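Long-range contacts in bifunctional protein FolD (Thermus thermophilus, PDB 6V6Y), which probably oxidises 5,10-methylenetetrahydrofolate to the methenyl form with NADP+ and then hydrolyses that product to 10-formyltetrahydrofolate: residues V161-I166 / L184-T189; L202-G207 / G237-E242; E157-G162 / P193-R198. All coordinates share one frame; numbering follows the deposited sequence.

Contact 1 of 3, residues V161-I166 / L184-T189. With NAP (NADP nicotinamide-adenine-dinucleotide phosphate), chain B.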
loop_
_atom_site.group_PDB
_atom_site.type_symbol
_atom_site.label_atom_id
_atom_site.label_comp_id
_atom_site.label_asym_id
_atom_site.label_seq_id
_atom_site.Cartn_x
_atom_site.Cartn_y
_atom_site.Cartn_z
ATOM N N VAL A 161 8.516 10.580 -6.511
ATOM C CA VAL A 161 9.475 9.898 -7.375
ATOM C C VAL A 161 10.336 8.983 -6.525
ATOM O O VAL A 161 11.123 9.448 -5.691
ATOM C CB VAL A 161 10.343 10.875 -8.180
ATOM C CG1 VAL A 161 11.144 10.093 -9.234
ATOM C CG2 VAL A 161 9.484 11.971 -8.852
ATOM N N GLY A 162 10.213 7.681 -6.770
ATOM C CA GLY A 162 10.865 6.671 -5.972
ATOM C C GLY A 162 9.800 5.845 -5.295
ATOM O O GLY A 162 8.810 6.395 -4.801
ATOM N N ARG A 163 9.971 4.531 -5.264
ATOM C CA ARG A 163 8.906 3.659 -4.798
ATOM C C ARG A 163 9.430 2.652 -3.782
ATOM O O ARG A 163 9.021 1.486 -3.774
ATOM C CB ARG A 163 8.243 2.941 -5.979
ATOM C CG ARG A 163 9.230 2.137 -6.793
ATOM C CD ARG A 163 8.568 1.181 -7.770
ATOM N NE ARG A 163 9.566 0.737 -8.735
ATOM C CZ ARG A 163 9.345 -0.128 -9.718
ATOM N NH1 ARG A 163 8.149 -0.673 -9.872
ATOM N NH2 ARG A 163 10.333 -0.446 -10.545
ATOM N N SER A 164 10.334 3.078 -2.899
ATOM C CA SER A 164 10.885 2.149 -1.922
ATOM C C SER A 164 9.892 1.897 -0.791
ATOM O O SER A 164 8.907 2.629 -0.619
ATOM C CB SER A 164 12.187 2.693 -1.341
ATOM O OG SER A 164 11.874 3.648 -0.352
ATOM N N ASN A 165 10.156 0.829 -0.025
ATOM C CA ASN A 165 9.401 0.543 1.194
ATOM C C ASN A 165 9.743 1.517 2.325
ATOM O O ASN A 165 8.964 1.661 3.280
ATOM C CB ASN A 165 9.690 -0.889 1.675
ATOM C CG ASN A 165 9.066 -1.950 0.787
ATOM O OD1 ASN A 165 8.009 -1.738 0.198
ATOM N ND2 ASN A 165 9.705 -3.112 0.707
ATOM N N ILE A 166 10.902 2.169 2.251
ATOM C CA ILE A 166 11.293 3.105 3.302
ATOM C C ILE A 166 10.665 4.478 3.096
ATOM O O ILE A 166 10.346 5.164 4.077
ATOM C CB ILE A 166 12.827 3.158 3.365
ATOM C CG1 ILE A 166 13.340 1.799 3.868
ATOM C CG2 ILE A 166 13.327 4.284 4.289
ATOM C CD1 ILE A 166 14.684 1.423 3.319
ATOM N N LEU A 184 2.826 7.758 -8.328
ATOM C CA LEU A 184 4.078 7.109 -7.957
ATOM C C LEU A 184 4.895 6.902 -9.229
ATOM O O LEU A 184 4.491 6.144 -10.125
ATOM C CB LEU A 184 3.841 5.790 -7.226
ATOM C CG LEU A 184 3.861 5.821 -5.692
ATOM C CD1 LEU A 184 3.304 4.532 -5.093
ATOM C CD2 LEU A 184 5.262 6.086 -5.130
ATOM N N ALA A 185 6.035 7.586 -9.312
ATOM C CA ALA A 185 6.971 7.444 -10.419
ATOM C C ALA A 185 8.251 6.792 -9.916
ATOM O O ALA A 185 8.480 6.659 -8.707
ATOM C CB ALA A 185 7.255 8.804 -11.079
ATOM N N HIS A 186 9.084 6.360 -10.850
ATOM C CA HIS A 186 10.217 5.505 -10.488
ATOM C C HIS A 186 11.117 5.377 -11.707
ATOM O O HIS A 186 10.901 6.039 -12.732
ATOM C CB HIS A 186 9.744 4.134 -10.002
ATOM C CG HIS A 186 8.710 3.525 -10.893
ATOM N ND1 HIS A 186 8.994 3.083 -12.169
ATOM C CD2 HIS A 186 7.381 3.330 -10.713
ATOM C CE1 HIS A 186 7.891 2.605 -12.719
ATOM N NE2 HIS A 186 6.896 2.753 -11.862
ATOM N N SER A 187 12.105 4.488 -11.616
ATOM C CA SER A 187 13.131 4.461 -12.652
ATOM C C SER A 187 12.612 3.971 -14.006
ATOM O O SER A 187 13.287 4.175 -15.013
ATOM C CB SER A 187 14.307 3.606 -12.197
ATOM O OG SER A 187 14.002 2.233 -12.354
ATOM N N LYS A 188 11.432 3.355 -14.070
ATOM C CA LYS A 188 10.886 2.878 -15.340
ATOM C C LYS A 188 9.790 3.785 -15.882
ATOM O O LYS A 188 9.173 3.455 -16.911
ATOM C CB LYS A 188 10.341 1.448 -15.198
ATOM C CG LYS A 188 11.379 0.412 -14.763
ATOM C CD LYS A 188 12.475 0.331 -15.811
ATOM C CE LYS A 188 13.159 -1.018 -15.771
ATOM N NZ LYS A 188 13.881 -1.207 -14.488
ATOM N N THR A 189 9.503 4.888 -15.197
ATOM C CA THR A 189 8.629 5.900 -15.772
ATOM C C THR A 189 9.265 6.456 -17.039
ATOM O O THR A 189 10.471 6.714 -17.077
ATOM C CB THR A 189 8.390 7.023 -14.761
ATOM O OG1 THR A 189 7.867 6.462 -13.545
ATOM C CG2 THR A 189 7.432 8.064 -15.319
HETATM P PA NAP B . 15.810 3.110 -3.075
HETATM O O1A NAP B . 17.245 2.919 -2.765
HETATM O O2A NAP B . 15.045 1.860 -2.869
HETATM O O5B NAP B . 15.644 3.655 -4.580
HETATM C C5B NAP B . 14.950 4.861 -4.804
HETATM C C4B NAP B . 14.007 4.742 -5.995
HETATM O O4B NAP B . 14.230 5.809 -6.893
HETATM C C3B NAP B . 14.191 3.451 -6.775
HETATM O O3B NAP B . 13.167 2.550 -6.423
HETATM C C2B NAP B . 14.129 3.848 -8.244
HETATM O O2B NAP B . 12.987 3.339 -8.899
HETATM C C1B NAP B . 14.074 5.371 -8.228
HETATM N N9A NAP B . 15.128 5.933 -9.096
HETATM C C8A NAP B . 16.482 5.806 -8.919
HETATM N N7A NAP B . 17.109 6.458 -9.924
HETATM C C5A NAP B . 16.178 7.002 -10.738
HETATM C C6A NAP B . 16.278 7.762 -11.897
HETATM N N6A NAP B . 17.471 8.076 -12.392
HETATM N N1A NAP B . 15.130 8.190 -12.532
HETATM C C2A NAP B . 13.895 7.861 -12.012
HETATM N N3A NAP B . 13.805 7.106 -10.860
HETATM C C4A NAP B . 14.928 6.677 -10.232
HETATM O O3 NAP B . 15.213 4.312 -2.187
HETATM P PN NAP B . 15.568 4.844 -0.709
HETATM O O1N NAP B . 15.958 3.683 0.122
HETATM O O2N NAP B . 14.481 5.744 -0.265
HETATM O O5D NAP B . 16.882 5.729 -0.993
HETATM C C5D NAP B . 16.792 6.866 -1.822
HETATM C C4D NAP B . 17.567 8.029 -1.217
HETATM O O4D NAP B . 16.855 8.599 -0.132
HETATM C C3D NAP B . 18.914 7.565 -0.684
HETATM O O3D NAP B . 19.945 8.320 -1.274
HETATM C C2D NAP B . 18.867 7.836 0.802
HETATM O O2D NAP B . 20.076 8.418 1.230
HETATM C C1D NAP B . 17.727 8.824 0.958
HETATM N N1N NAP B . 17.040 8.627 2.247
HETATM C C2N NAP B . 16.993 9.660 3.137
HETATM C C3N NAP B . 16.357 9.504 4.361
HETATM C C7N NAP B . 16.219 10.680 5.281
HETATM O O7N NAP B . 15.672 10.485 6.564
HETATM N N7N NAP B . 16.613 11.879 4.858
HETATM C C4N NAP B . 15.761 8.290 4.678
HETATM C C5N NAP B . 15.814 7.246 3.764
HETATM C C6N NAP B . 16.459 7.427 2.545
HETATM P P2B NAP B . 12.867 1.783 -9.306
HETATM O O1X NAP B . 12.478 0.971 -8.094
HETATM O O2X NAP B . 11.795 1.646 -10.362
HETATM O O3X NAP B . 14.187 1.288 -9.846
#
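The guanidinium of Arg163 lies almost flat on the imidazole of His186, centres 4.0 Å apart and planes inclined by 17°. CZ stands over the middle of the ring, so the stack uses a face of the guanidinium and leaves its edge to the coenzyme phosphate. There Arg163 NE donates to NADP O1X at 3.0 Å, and Arg163 NH2 to NADP O2X at 2.6 Å. Both side chains start with CG in the crowded position between the backbone N and the carbonyl carbon; beyond it Arg163 runs extended. The rotation of the ring is fixed at its edge: His186 ND1 accepts from Lys188 N at 3.1 Å, close to the ring plane, and NE2 bonds to Ala180 O of the second subunit. With ND1 an acceptor, the ring is probably neutral, which would favour stacking with a cation. Thr189 OG1 lies over its opposite face. Asp179 of the second subunit forms a salt bridge with Arg163 NH1, while Ser187 OG donates to NADP O3X at 2.7 Å. Where the strands end, a nearly straight hydrogen bond from Gly162 N to Ala185 O, 2.8 Å, continues their parallel pairing; the backbone angles of Gly162 would jam a CB against the preceding carbonyl. Arginine and serine gripping the 2'-phosphate at the C-terminal ends of strands 157-161 and 181-185 are characteristic of NADP-specific Rossmann folds.

Contact 2 of 3, residues L202-G207 / G237-E242. With NAP (NADP nicotinamide-adenine-dinucleotide phosphate), chain B.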
loop_
_atom_site.group_PDB
_atom_site.type_symbol
_atom_site.label_atom_id
_atom_site.label_comp_id
_atom_site.label_asym_id
_atom_site.label_seq_id
_atom_site.Cartn_x
_atom_site.Cartn_y
_atom_site.Cartn_z
ATOM N N LEU A 202 5.911 18.112 -5.197
ATOM C CA LEU A 202 6.838 17.137 -5.764
ATOM C C LEU A 202 7.762 16.632 -4.661
ATOM O O LEU A 202 8.463 17.427 -4.018
ATOM C CB LEU A 202 7.636 17.765 -6.905
ATOM C CG LEU A 202 8.675 16.872 -7.584
ATOM C CD1 LEU A 202 8.004 15.742 -8.365
ATOM C CD2 LEU A 202 9.537 17.710 -8.495
ATOM N N VAL A 203 7.744 15.322 -4.424
ATOM C CA VAL A 203 8.599 14.685 -3.430
ATOM C C VAL A 203 9.558 13.757 -4.156
ATOM O O VAL A 203 9.120 12.873 -4.900
ATOM C CB VAL A 203 7.780 13.898 -2.393
ATOM C CG1 VAL A 203 8.677 13.448 -1.228
ATOM C CG2 VAL A 203 6.588 14.726 -1.912
ATOM N N VAL A 204 10.858 13.932 -3.924
ATOM C CA VAL A 204 11.880 13.184 -4.659
ATOM C C VAL A 204 12.699 12.359 -3.675
ATOM O O VAL A 204 13.346 12.912 -2.781
ATOM C CB VAL A 204 12.781 14.120 -5.481
ATOM C CG1 VAL A 204 13.763 13.319 -6.321
ATOM C CG2 VAL A 204 11.930 15.062 -6.367
ATOM N N ALA A 205 12.685 11.019 -3.853
ATOM C CA ALA A 205 13.486 10.089 -3.041
ATOM C C ALA A 205 14.116 9.032 -3.960
ATOM O O ALA A 205 13.705 7.872 -3.988
ATOM C CB ALA A 205 12.642 9.434 -1.943
ATOM N N VAL A 206 15.156 9.422 -4.691
ATOM C CA VAL A 206 15.795 8.517 -5.639
ATOM C C VAL A 206 17.272 8.279 -5.348
ATOM O O VAL A 206 17.815 7.257 -5.794
ATOM C CB VAL A 206 15.621 9.026 -7.085
ATOM C CG1 VAL A 206 14.143 9.111 -7.437
ATOM C CG2 VAL A 206 16.271 10.378 -7.246
ATOM N N GLY A 207 17.958 9.171 -4.639
ATOM C CA GLY A 207 19.375 8.972 -4.389
ATOM C C GLY A 207 20.276 9.233 -5.576
ATOM O O GLY A 207 21.256 8.507 -5.774
ATOM N N GLY A 237 21.178 16.922 -2.089
ATOM C CA GLY A 237 19.858 16.383 -2.327
ATOM C C GLY A 237 19.740 15.772 -3.718
ATOM O O GLY A 237 20.671 15.775 -4.526
ATOM N N ASP A 238 18.562 15.201 -3.983
ATOM C CA ASP A 238 18.256 14.733 -5.331
ATOM C C ASP A 238 17.797 15.854 -6.238
ATOM O O ASP A 238 17.657 15.637 -7.442
ATOM C CB ASP A 238 17.162 13.675 -5.324
ATOM C CG ASP A 238 17.536 12.464 -4.538
ATOM O OD1 ASP A 238 18.736 12.122 -4.494
ATOM O OD2 ASP A 238 16.616 11.845 -3.972
ATOM N N VAL A 239 17.541 17.030 -5.687
ATOM C CA VAL A 239 16.984 18.149 -6.428
ATOM C C VAL A 239 18.077 19.199 -6.616
ATOM O O VAL A 239 18.767 19.566 -5.658
ATOM C CB VAL A 239 15.761 18.719 -5.694
ATOM C CG1 VAL A 239 15.208 19.898 -6.447
ATOM C CG2 VAL A 239 14.696 17.611 -5.498
ATOM N N HIS A 240 18.248 19.657 -7.847
ATOM C CA HIS A 240 19.245 20.677 -8.134
ATOM C C HIS A 240 18.844 22.016 -7.512
ATOM O O HIS A 240 17.686 22.432 -7.638
ATOM C CB HIS A 240 19.404 20.843 -9.645
ATOM C CG HIS A 240 20.649 21.570 -10.038
ATOM N ND1 HIS A 240 20.738 22.945 -10.042
ATOM C CD2 HIS A 240 21.868 21.108 -10.410
ATOM C CE1 HIS A 240 21.956 23.300 -10.411
ATOM N NE2 HIS A 240 22.662 22.205 -10.637
ATOM N N PRO A 241 19.782 22.728 -6.867
ATOM C CA PRO A 241 19.424 24.009 -6.217
ATOM C C PRO A 241 18.840 25.049 -7.158
ATOM O O PRO A 241 18.125 25.940 -6.687
ATOM C CB PRO A 241 20.748 24.495 -5.593
ATOM C CG PRO A 241 21.799 23.491 -5.978
ATOM C CD PRO A 241 21.105 22.238 -6.444
ATOM N N GLU A 242 19.070 24.947 -8.473
ATOM C CA GLU A 242 18.418 25.864 -9.404
ATOM C C GLU A 242 16.897 25.823 -9.301
ATOM O O GLU A 242 16.231 26.760 -9.757
ATOM C CB GLU A 242 18.837 25.544 -10.836
ATOM C CG GLU A 242 18.199 24.274 -11.382
ATOM C CD GLU A 242 18.710 23.912 -12.767
ATOM O OE1 GLU A 242 18.207 22.919 -13.352
ATOM O OE2 GLU A 242 19.613 24.626 -13.269
HETATM P PA NAP B . 15.810 3.110 -3.075
HETATM O O1A NAP B . 17.245 2.919 -2.765
HETATM O O2A NAP B . 15.045 1.860 -2.869
HETATM O O5B NAP B . 15.644 3.655 -4.580
HETATM C C5B NAP B . 14.950 4.861 -4.804
HETATM C C4B NAP B . 14.007 4.742 -5.995
HETATM O O4B NAP B . 14.230 5.809 -6.893
HETATM C C3B NAP B . 14.191 3.451 -6.775
HETATM O O3B NAP B . 13.167 2.550 -6.423
HETATM C C2B NAP B . 14.129 3.848 -8.244
HETATM O O2B NAP B . 12.987 3.339 -8.899
HETATM C C1B NAP B . 14.074 5.371 -8.228
HETATM N N9A NAP B . 15.128 5.933 -9.096
HETATM C C8A NAP B . 16.482 5.806 -8.919
HETATM N N7A NAP B . 17.109 6.458 -9.924
HETATM C C5A NAP B . 16.178 7.002 -10.738
HETATM C C6A NAP B . 16.278 7.762 -11.897
HETATM N N6A NAP B . 17.471 8.076 -12.392
HETATM N N1A NAP B . 15.130 8.190 -12.532
HETATM C C2A NAP B . 13.895 7.861 -12.012
HETATM N N3A NAP B . 13.805 7.106 -10.860
HETATM C C4A NAP B . 14.928 6.677 -10.232
HETATM O O3 NAP B . 15.213 4.312 -2.187
HETATM P PN NAP B . 15.568 4.844 -0.709
HETATM O O1N NAP B . 15.958 3.683 0.122
HETATM O O2N NAP B . 14.481 5.744 -0.265
HETATM O O5D NAP B . 16.882 5.729 -0.993
HETATM C C5D NAP B . 16.792 6.866 -1.822
HETATM C C4D NAP B . 17.567 8.029 -1.217
HETATM O O4D NAP B . 16.855 8.599 -0.132
HETATM C C3D NAP B . 18.914 7.565 -0.684
HETATM O O3D NAP B . 19.945 8.320 -1.274
HETATM C C2D NAP B . 18.867 7.836 0.802
HETATM O O2D NAP B . 20.076 8.418 1.230
HETATM C C1D NAP B . 17.727 8.824 0.958
HETATM N N1N NAP B . 17.040 8.627 2.247
HETATM C C2N NAP B . 16.993 9.660 3.137
HETATM C C3N NAP B . 16.357 9.504 4.361
HETATM C C7N NAP B . 16.219 10.680 5.281
HETATM O O7N NAP B . 15.672 10.485 6.564
HETATM N N7N NAP B . 16.613 11.879 4.858
HETATM C C4N NAP B . 15.761 8.290 4.678
HETATM C C5N NAP B . 15.814 7.246 3.764
HETATM C C6N NAP B . 16.459 7.427 2.545
HETATM P P2B NAP B . 12.867 1.783 -9.306
HETATM O O1X NAP B . 12.478 0.971 -8.094
HETATM O O2X NAP B . 11.795 1.646 -10.362
HETATM O O3X NAP B . 14.187 1.288 -9.846
#
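Two backbone amides approach the carboxylate of Asp238 from the same face. Val206 N donates to Asp238 OD2 at 2.9 Å from 47° out of the carboxylate plane, and Gly207 N donates to the same OD2 at 3.1 Å from 37° out of it. Val206 CG2 lies over that face too, 3.6 Å from Asp238 CG. The His240 ring, with Pro241 CD over one face, lies apart from segment 202-207; the bond its ND1 accepts from Glu242 N, 3.0 Å, is local to 240-242.

An aspartate suits the place because one buried oxygen can tie down two successive N-H groups of the chain leaving the strand. OD1 is bound to Asn229 ND2, and Asp225 accepts from the amides of Asp238 and Val239, so a second carboxylate positions the first. The valines fill the apolar side: Val204 CG1 meets Asp238 CB at 3.6 Å, and Val204 CG2 meets Val239 CG2 at 3.9 Å. The branches of Val206 divide their work. CG2, in the crowded position between N and the carbonyl carbon, packs on Asp238, whereas Val206 CG1, beside the backbone N, lies 3.3 Å from NADP O4B. Gly207 CA comes within 3.2 Å of NADP O3D; a CB would clash with that oxygen, and the positive phi also favours glycine. A loop leaving the C-terminal end of a parallel strand to border the coenzyme, here following strand 201-204, is typical of the Rossmann dinucleotide-binding fold.

Contact 3 of 3, residues E157-G162 / P193-R198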
loop_
_atom_site.group_PDB
_atom_site.type_symbol
_atom_site.label_atom_id
_atom_site.label_comp_id
_atom_site.label_asym_id
_atom_site.label_seq_id
_atom_site.Cartn_x
_atom_site.Cartn_y
_atom_site.Cartn_z
ATOM N N GLU A 157 -2.327 17.802 -6.547
ATOM C CA GLU A 157 -1.609 16.871 -7.405
ATOM C C GLU A 157 -0.221 16.645 -6.824
ATOM O O GLU A 157 0.633 17.536 -6.886
ATOM C CB GLU A 157 -1.515 17.438 -8.814
ATOM C CG GLU A 157 -1.191 16.421 -9.854
ATOM C CD GLU A 157 -2.126 16.532 -11.029
ATOM O OE1 GLU A 157 -1.618 16.531 -12.168
ATOM O OE2 GLU A 157 -3.356 16.647 -10.809
ATOM N N VAL A 158 0.015 15.465 -6.253
ATOM C CA VAL A 158 1.313 15.113 -5.692
ATOM C C VAL A 158 1.973 14.057 -6.568
ATOM O O VAL A 158 1.360 13.020 -6.872
ATOM C CB VAL A 158 1.183 14.607 -4.248
ATOM C CG1 VAL A 158 2.551 14.284 -3.688
ATOM C CG2 VAL A 158 0.457 15.633 -3.394
ATOM N N VAL A 159 3.222 14.313 -6.969
ATOM C CA VAL A 159 4.075 13.297 -7.581
ATOM C C VAL A 159 5.155 12.884 -6.584
ATOM O O VAL A 159 5.843 13.732 -5.999
ATOM C CB VAL A 159 4.695 13.773 -8.906
ATOM C CG1 VAL A 159 5.641 12.702 -9.462
ATOM C CG2 VAL A 159 3.601 14.118 -9.923
ATOM N N VAL A 160 5.274 11.580 -6.372
ATOM C CA VAL A 160 6.309 10.980 -5.546
ATOM C C VAL A 160 7.233 10.225 -6.492
ATOM O O VAL A 160 6.774 9.351 -7.242
ATOM C CB VAL A 160 5.685 10.047 -4.499
ATOM C CG1 VAL A 160 6.739 9.373 -3.649
ATOM C CG2 VAL A 160 4.654 10.811 -3.669
ATOM N N VAL A 161 8.516 10.580 -6.511
ATOM C CA VAL A 161 9.475 9.898 -7.375
ATOM C C VAL A 161 10.336 8.983 -6.525
ATOM O O VAL A 161 11.123 9.448 -5.691
ATOM C CB VAL A 161 10.343 10.875 -8.180
ATOM C CG1 VAL A 161 11.144 10.093 -9.234
ATOM C CG2 VAL A 161 9.484 11.971 -8.852
ATOM N N GLY A 162 10.213 7.681 -6.770
ATOM C CA GLY A 162 10.865 6.671 -5.972
ATOM C C GLY A 162 9.800 5.845 -5.295
ATOM O O GLY A 162 8.810 6.395 -4.801
ATOM N N PRO A 193 10.469 13.854 -16.651
ATOM C CA PRO A 193 10.266 15.307 -16.472
ATOM C C PRO A 193 8.857 15.767 -16.756
ATOM O O PRO A 193 8.347 16.666 -16.071
ATOM C CB PRO A 193 11.269 15.919 -17.459
ATOM C CG PRO A 193 12.376 14.942 -17.476
ATOM C CD PRO A 193 11.672 13.592 -17.469
ATOM N N GLU A 194 8.207 15.172 -17.751
ATOM C CA GLU A 194 6.830 15.544 -18.040
ATOM C C GLU A 194 5.901 15.117 -16.907
ATOM O O GLU A 194 4.944 15.828 -16.580
ATOM C CB GLU A 194 6.404 14.930 -19.379
ATOM C CG GLU A 194 5.252 15.635 -20.049
ATOM C CD GLU A 194 3.905 15.059 -19.643
ATOM O OE1 GLU A 194 3.116 15.773 -18.975
ATOM O OE2 GLU A 194 3.628 13.892 -19.999
ATOM N N VAL A 195 6.166 13.960 -16.295
ATOM C CA VAL A 195 5.353 13.537 -15.159
ATOM C C VAL A 195 5.541 14.497 -13.997
ATOM O O VAL A 195 4.568 14.964 -13.392
ATOM C CB VAL A 195 5.686 12.092 -14.752
ATOM C CG1 VAL A 195 4.944 11.723 -13.476
ATOM C CG2 VAL A 195 5.331 11.135 -15.880
ATOM N N THR A 196 6.797 14.837 -13.684
ATOM C CA THR A 196 7.014 15.699 -12.522
ATOM C C THR A 196 6.471 17.108 -12.749
ATOM O O THR A 196 5.989 17.732 -11.796
ATOM C CB THR A 196 8.490 15.729 -12.130
ATOM O OG1 THR A 196 9.291 16.263 -13.192
ATOM C CG2 THR A 196 8.955 14.323 -11.778
ATOM N N ARG A 197 6.432 17.578 -14.004
ATOM C CA ARG A 197 5.947 18.928 -14.295
ATOM C C ARG A 197 4.494 19.139 -13.878
ATOM O O ARG A 197 4.060 20.290 -13.742
ATOM C CB ARG A 197 6.102 19.233 -15.790
ATOM C CG ARG A 197 7.373 20.007 -16.149
ATOM C CD ARG A 197 7.373 20.519 -17.610
ATOM N NE ARG A 197 7.325 19.436 -18.599
ATOM C CZ ARG A 197 8.396 18.825 -19.108
ATOM N NH1 ARG A 197 9.614 19.181 -18.727
ATOM N NH2 ARG A 197 8.247 17.848 -20.001
ATOM N N ARG A 198 3.729 18.067 -13.682
ATOM C CA ARG A 198 2.344 18.199 -13.249
ATOM C C ARG A 198 2.200 18.512 -11.770
ATOM O O ARG A 198 1.140 19.004 -11.356
ATOM C CB ARG A 198 1.578 16.913 -13.526
ATOM C CG ARG A 198 1.915 16.239 -14.841
ATOM C CD ARG A 198 1.189 14.920 -14.916
ATOM N NE ARG A 198 1.637 14.135 -16.053
ATOM C CZ ARG A 198 1.590 12.803 -16.100
ATOM N NH1 ARG A 198 1.107 12.105 -15.067
ATOM N NH2 ARG A 198 2.019 12.175 -17.189
#
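Val159 and Val161 both hold CG1 anti to the backbone N (chi1 177° and -170°), which turns CG2 anti to the carbonyl carbon, while Thr196 keeps OG1 in the crowded position (chi1 62°) and so presents CG2 to the strand. These torsions pack a beta-alpha-beta crossover of the Rossmann fold: helix 192-196, on the connection between strands 181-185 and 201-204, passes over strand 157-161, which lies between them in the sheet. Alternate strand residues face the helix, and branched valines suit this layer because they present methyls close to the backbone. Val159 CG1 touches Val195 CG1 at 4.2 Å, the two side chains crossing at about a right angle, and Val159 CG2 rests 3.7 Å from Val195 O.

At the strand's start Glu157, bent at chi2, sets OE1 3.5 Å from Arg198 CB. The guanidinium of Arg198 leads away, its NE 5.6 Å from Glu157 OE1; instead Arg198 NH2 and Glu157 OE1 form reciprocal salt bridges with their counterparts in the second subunit. An alanine at Glu157 would remove the carboxylate and would probably lose this pair of intersubunit bridges as well as the packing against Arg198. Thr196 serves both polar and apolar neighbours: OG1 is hydrogen-bonded to Trp216 O, and Thr196 CG2 meets Val161 CG2 at 3.8 Å.

Overall arrangement
All three contacts belong to one NADP-binding Rossmann domain. Contacts 1 and 3 share the end of strand 157-161, at Val161 and Gly162, and contact 2 lies on its neighbour, 201-204, joined to it through Val161 N to Val203 O and Val161 O to Ala205 N. All are largely buried, but their chemistry follows their place. Contact 1, at coenzyme and subunit interface, is cationic and phosphate-binding. Contact 2, where no other protein chain touches, buries a carboxylate among amides beside the coenzyme. Contact 3 is mainly aliphatic between sheet and helix, becoming ionic at the end that meets the second subunit.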